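Local coordinates for possible transcriptional regulatory arsR-family protein (Mycobacterium bovis, PDB 3GW2) that probably binds DNA as an ArsR-family transcriptional regulator and takes part in a regulatory network that coordinates tolerance to the antitubercular drug bedaquiline, at residues A[27-31]-A[58-62]; A[65-69]-A[80-86]. All blocks are in the same frame, centred on the assembly; numbering follows the deposited sequence. Where two conformers were deposited one is given.

Interaction 1 of 2, residues A[27-31]-A[58-62]; sequences RLQIL and NLQAL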
loop_
_atom_site.group_PDB
_atom_site.type_symbol
_atom_site.label_atom_id
_atom_site.label_comp_id
_atom_site.label_asym_id
_atom_site.label_seq_id
_atom_site.Cartn_x
_atom_site.Cartn_y
_atom_site.Cartn_z
ATOM N N ARG A 27 5.858 -8.399 -7.518
ATOM C CA ARG A 27 4.405 -8.619 -7.527
ATOM C C ARG A 27 3.618 -7.493 -8.232
ATOM O O ARG A 27 2.561 -7.733 -8.848
ATOM C CB ARG A 27 3.930 -8.832 -6.085
ATOM C CG ARG A 27 2.436 -8.894 -5.871
ATOM C CD ARG A 27 2.107 -9.740 -4.654
ATOM N NE ARG A 27 2.384 -9.071 -3.388
ATOM C CZ ARG A 27 3.129 -9.570 -2.402
ATOM N NH1 ARG A 27 3.694 -10.762 -2.511
ATOM N NH2 ARG A 27 3.301 -8.874 -1.286
ATOM N N LEU A 28 4.136 -6.267 -8.172
ATOM C CA LEU A 28 3.502 -5.123 -8.843
ATOM C C LEU A 28 3.529 -5.205 -10.387
ATOM O O LEU A 28 2.707 -4.579 -11.074
ATOM C CB LEU A 28 4.152 -3.826 -8.370
ATOM C CG LEU A 28 3.630 -3.148 -7.084
ATOM C CD1 LEU A 28 2.972 -4.118 -6.135
ATOM C CD2 LEU A 28 4.759 -2.431 -6.403
ATOM N N GLN A 29 4.485 -5.958 -10.922
ATOM C CA GLN A 29 4.540 -6.245 -12.360
ATOM C C GLN A 29 3.255 -6.908 -12.832
ATOM O O GLN A 29 2.744 -6.586 -13.898
ATOM C CB GLN A 29 5.740 -7.129 -12.699
ATOM C CG GLN A 29 7.074 -6.464 -12.404
ATOM C CD GLN A 29 8.262 -7.345 -12.722
ATOM O OE1 GLN A 29 9.355 -7.141 -12.190
ATOM N NE2 GLN A 29 8.064 -8.318 -13.597
ATOM N N ILE A 30 2.721 -7.806 -12.014
ATOM C CA ILE A 30 1.435 -8.442 -12.297
ATOM C C ILE A 30 0.344 -7.412 -12.523
ATOM O O ILE A 30 -0.448 -7.531 -13.456
ATOM C CB ILE A 30 1.013 -9.423 -11.175
ATOM C CG1 ILE A 30 1.977 -10.627 -11.127
ATOM C CG2 ILE A 30 -0.431 -9.889 -11.402
ATOM C CD1 ILE A 30 1.824 -11.539 -9.895
ATOM N N LEU A 31 0.319 -6.382 -11.681
ATOM C CA LEU A 31 -0.693 -5.326 -11.794
ATOM C C LEU A 31 -0.570 -4.553 -13.095
ATOM O O LEU A 31 -1.573 -4.304 -13.766
ATOM C CB LEU A 31 -0.660 -4.400 -10.563
ATOM C CG LEU A 31 -1.154 -5.023 -9.257
ATOM C CD1 LEU A 31 -1.037 -4.022 -8.114
ATOM C CD2 LEU A 31 -2.600 -5.504 -9.385
ATOM N N ASN A 58 1.908 -15.013 -5.428
ATOM C CA ASN A 58 1.792 -13.570 -5.573
ATOM C C ASN A 58 0.360 -13.149 -5.942
ATOM O O ASN A 58 -0.117 -12.117 -5.475
ATOM C CB ASN A 58 2.764 -13.039 -6.628
ATOM C CG ASN A 58 4.159 -12.827 -6.086
ATOM O OD1 ASN A 58 4.337 -12.332 -4.978
ATOM N ND2 ASN A 58 5.162 -13.186 -6.877
ATOM N N LEU A 59 -0.306 -13.941 -6.789
ATOM C CA LEU A 59 -1.712 -13.675 -7.132
ATOM C C LEU A 59 -2.653 -13.792 -5.919
ATOM O O LEU A 59 -3.545 -12.967 -5.737
ATOM C CB LEU A 59 -2.163 -14.560 -8.300
ATOM C CG LEU A 59 -1.552 -14.132 -9.641
ATOM C CD1 LEU A 59 -1.587 -15.265 -10.662
ATOM C CD2 LEU A 59 -2.257 -12.870 -10.187
ATOM N N GLN A 60 -2.437 -14.812 -5.091
ATOM C CA GLN A 60 -3.112 -14.928 -3.794
ATOM C C GLN A 60 -2.878 -13.714 -2.899
ATOM O O GLN A 60 -3.818 -13.222 -2.260
ATOM C CB GLN A 60 -2.660 -16.185 -3.056
ATOM C CG GLN A 60 -3.651 -17.321 -3.101
ATOM C CD GLN A 60 -3.944 -17.823 -4.500
ATOM O OE1 GLN A 60 -5.006 -17.532 -5.063
ATOM N NE2 GLN A 60 -3.013 -18.590 -5.069
ATOM N N ALA A 61 -1.636 -13.233 -2.858
ATOM C CA ALA A 61 -1.304 -12.047 -2.079
ATOM C C ALA A 61 -2.077 -10.831 -2.575
ATOM O O ALA A 61 -2.621 -10.072 -1.773
ATOM C CB ALA A 61 0.197 -11.784 -2.090
ATOM N N LEU A 62 -2.138 -10.654 -3.894
ATOM C CA LEU A 62 -2.951 -9.585 -4.497
ATOM C C LEU A 62 -4.437 -9.721 -4.179
ATOM O O LEU A 62 -5.108 -8.729 -3.864
ATOM C CB LEU A 62 -2.715 -9.495 -6.006
ATOM C CG LEU A 62 -1.302 -9.041 -6.399
ATOM C CD1 LEU A 62 -1.109 -9.216 -7.898
ATOM C CD2 LEU A 62 -1.054 -7.591 -5.969
#
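One directional polar bond joins these two helices: Arg27 NH1 donates to Asn58 OD1 at 3.0 Å, with an N-H...O angle of 151°. It forms where the backbones come nearest, the CA atoms of Arg27 and Asn58 lying 5.9 Å apart, and OD1 sits near the guanidinium plane, at its edge. Arg27 has more to hold than Asn58: its NE and NH2 are bonded to the carbonyl oxygens of Ala21 and Lys20, so the same guanidinium also ties in the end of helix 11-22. The methyl of Ala61 covers one face of the group, with CB 3.7 Å from Arg27 NH1. Segment 58-62 belongs to helix 52-64, the second helix of the helix-turn-helix at 41-64 and, as in other winged-helix ArsR proteins, probably the recognition helix; segment 27-31 comes from helix 27-34, which packs across it. The short axes cross at -69°, 10.0 Å apart, leaving room for apolar side chains between them. Ile30 CG2 meets Leu62 CD1 at 3.6 Å and Leu59 CD2 at 3.7 Å, while Ile30 CD1 lies 3.7 Å from Asn58 CB. Leu62 CD2 takes different neighbours, 3.7 Å from Arg27 CG, in the aliphatic part of that side chain, and 4.2 Å from Leu31 CD1. Beyond them, Ile44 of helix 41-48 packs on both Ile30 and Leu59.

Interaction 2 of 2, residues A[65-69]-A[80-86]; sequences GGLVE and RIAGEDV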
loop_
_atom_site.group_PDB
_atom_site.type_symbol
_atom_site.label_atom_id
_atom_site.label_comp_id
_atom_site.label_asym_id
_atom_site.label_seq_id
_atom_site.Cartn_x
_atom_site.Cartn_y
_atom_site.Cartn_z
ATOM N N GLY A 65 -5.483 -8.764 -0.645
ATOM C CA GLY A 65 -5.511 -7.320 -0.510
ATOM C C GLY A 65 -6.631 -6.680 -1.309
ATOM O O GLY A 65 -6.736 -5.453 -1.357
ATOM N N GLY A 66 -7.468 -7.506 -1.941
ATOM C CA GLY A 66 -8.634 -7.022 -2.662
ATOM C C GLY A 66 -8.321 -6.372 -3.997
ATOM O O GLY A 66 -9.178 -5.684 -4.568
ATOM N N LEU A 67 -7.121 -6.622 -4.515
ATOM C CA LEU A 67 -6.606 -5.900 -5.676
ATOM C C LEU A 67 -6.887 -6.605 -7.006
ATOM O O LEU A 67 -6.896 -5.970 -8.063
ATOM C CB LEU A 67 -5.102 -5.635 -5.526
ATOM C CG LEU A 67 -4.635 -4.750 -4.363
ATOM C CD1 LEU A 67 -3.142 -4.494 -4.465
ATOM C CD2 LEU A 67 -5.400 -3.429 -4.295
ATOM N N VAL A 68 -7.096 -7.916 -6.945
ATOM C CA VAL A 68 -7.471 -8.698 -8.120
ATOM C C VAL A 68 -8.660 -9.612 -7.790
ATOM O O VAL A 68 -8.917 -9.907 -6.615
ATOM C CB VAL A 68 -6.289 -9.552 -8.665
ATOM C CG1 VAL A 68 -5.157 -8.660 -9.199
ATOM C CG2 VAL A 68 -5.765 -10.538 -7.610
ATOM N N GLU A 69 -9.389 -10.035 -8.822
ATOM C CA GLU A 69 -10.394 -11.088 -8.675
ATOM C C GLU A 69 -10.050 -12.228 -9.612
ATOM O O GLU A 69 -9.284 -12.040 -10.558
ATOM C CB GLU A 69 -11.803 -10.565 -8.952
ATOM C CG GLU A 69 -12.196 -9.431 -8.018
ATOM C CD GLU A 69 -13.497 -9.674 -7.299
ATOM O OE1 GLU A 69 -14.323 -10.465 -7.806
ATOM O OE2 GLU A 69 -13.702 -9.062 -6.222
ATOM N N ARG A 80 -8.019 -10.735 -12.813
ATOM C CA ARG A 80 -8.072 -9.364 -13.275
ATOM C C ARG A 80 -8.085 -8.386 -12.122
ATOM O O ARG A 80 -8.447 -8.714 -10.996
ATOM C CB ARG A 80 -9.284 -9.096 -14.171
ATOM C CG ARG A 80 -10.528 -9.901 -13.881
ATOM C CD ARG A 80 -11.179 -9.600 -12.566
ATOM N NE ARG A 80 -12.641 -9.454 -12.657
ATOM C CZ ARG A 80 -13.525 -10.452 -12.638
ATOM N NH1 ARG A 80 -13.145 -11.724 -12.583
ATOM N NH2 ARG A 80 -14.815 -10.171 -12.697
ATOM N N ILE A 81 -7.691 -7.169 -12.451
ATOM C CA ILE A 81 -7.795 -6.023 -11.555
ATOM C C ILE A 81 -9.241 -5.894 -11.090
ATOM O O ILE A 81 -10.154 -5.920 -11.902
ATOM C CB ILE A 81 -7.249 -4.768 -12.267
ATOM C CG1 ILE A 81 -5.712 -4.843 -12.216
ATOM C CG2 ILE A 81 -7.829 -3.441 -11.661
ATOM C CD1 ILE A 81 -5.017 -3.798 -13.021
ATOM N N ALA A 82 -9.424 -5.804 -9.770
ATOM C CA ALA A 82 -10.737 -5.946 -9.129
ATOM C C ALA A 82 -11.763 -4.859 -9.467
ATOM O O ALA A 82 -12.973 -5.134 -9.478
ATOM C CB ALA A 82 -10.581 -6.089 -7.613
ATOM N N GLY A 83 -11.307 -3.632 -9.720
ATOM C CA GLY A 83 -12.201 -2.584 -10.245
ATOM C C GLY A 83 -11.471 -1.317 -10.639
ATOM O O GLY A 83 -10.239 -1.260 -10.577
ATOM N N GLU A 84 -12.232 -0.298 -11.040
ATOM C CA GLU A 84 -11.667 1.016 -11.348
ATOM C C GLU A 84 -10.915 1.636 -10.156
ATOM O O GLU A 84 -9.815 2.181 -10.328
ATOM C CB GLU A 84 -12.769 1.985 -11.816
ATOM C CG GLU A 84 -12.301 3.452 -11.924
ATOM C CD GLU A 84 -11.789 3.799 -13.368
ATOM O OE1 GLU A 84 -10.997 3.014 -13.970
ATOM O OE2 GLU A 84 -12.186 4.876 -13.901
ATOM N N ASP A 85 -11.514 1.562 -8.962
ATOM C CA ASP A 85 -10.897 2.118 -7.754
ATOM C C ASP A 85 -9.488 1.535 -7.557
ATOM O O ASP A 85 -8.559 2.250 -7.170
ATOM C CB ASP A 85 -11.789 1.899 -6.516
ATOM C CG ASP A 85 -13.080 2.757 -6.546
ATOM O OD1 ASP A 85 -13.230 3.635 -7.428
ATOM O OD2 ASP A 85 -13.962 2.563 -5.672
ATOM N N VAL A 86 -9.329 0.246 -7.854
ATOM C CA VAL A 86 -8.010 -0.400 -7.816
ATOM C C VAL A 86 -7.068 0.127 -8.917
ATOM O O VAL A 86 -5.880 0.335 -8.664
ATOM C CB VAL A 86 -8.117 -1.951 -7.838
ATOM C CG1 VAL A 86 -6.735 -2.595 -7.891
ATOM C CG2 VAL A 86 -8.876 -2.445 -6.607
#
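Start with Leu67: its CA-to-CB bond points away from 80-86 and its m,t side chain packs on helices 11-22 and 52-64, yet CD2 lies 3.9 Å from Val86 CG1. The t rotamer of Val86 places CG1 3.4 Å from Leu67 O and CG2 3.8 Å from Gly66 O, so the valine covers the backbone of the turn. Val96 of the second subunit packs on both Leu67 and Val86. Val68 and Ile81 form a non-hydrogen-bonded antiparallel pair whose side chains diverge, though both reach Leu34. In the next pair, Glu69 and Arg80 share a sheet face: in the conformer given, Arg80, with chi1 at 31° between wells, brings CD 3.8 Å from Glu69 CB, which lies over one face of the guanidinium. Glu69 CG touches Ala82 CB at 3.7 Å. The backbone bonds are Glu69 N to Arg80 O (2.7 Å), Arg80 N to Glu69 O (2.9 Å) and Ala82 N to Leu67 O (3.1 Å). Gly66, at positive phi, ends helix 52-64 in a Schellman motif, and Gly83 is the N-cap of helix 84-98. Here is the base of the beta-hairpin wing of a winged helix-turn-helix domain, where its two strands meet the helices before and after.

Overall arrangement
The two contacts follow one another along the chain, and their centres are about 11 Å apart. Helix 52-64 supplies one side of interaction 1 and then runs into the 65-69 segment of interaction 2; a probable hydrogen bond from Leu67 N to Leu62 O, 3.0 Å, spans the junction. Packing also links them: Leu62 CB lies 3.6 Å from Val68 CG2, and Ile81 CD1 3.6 Å from the backbone Leu31 O. Interaction 1 sets the probable recognition helix against the domain's interior, and interaction 2 closes the base of the wing next to the C-terminal end of that helix. Both reach the second subunit: Leu28 and Gln29 in the first, Leu67, Asp85 and Val86 in the second.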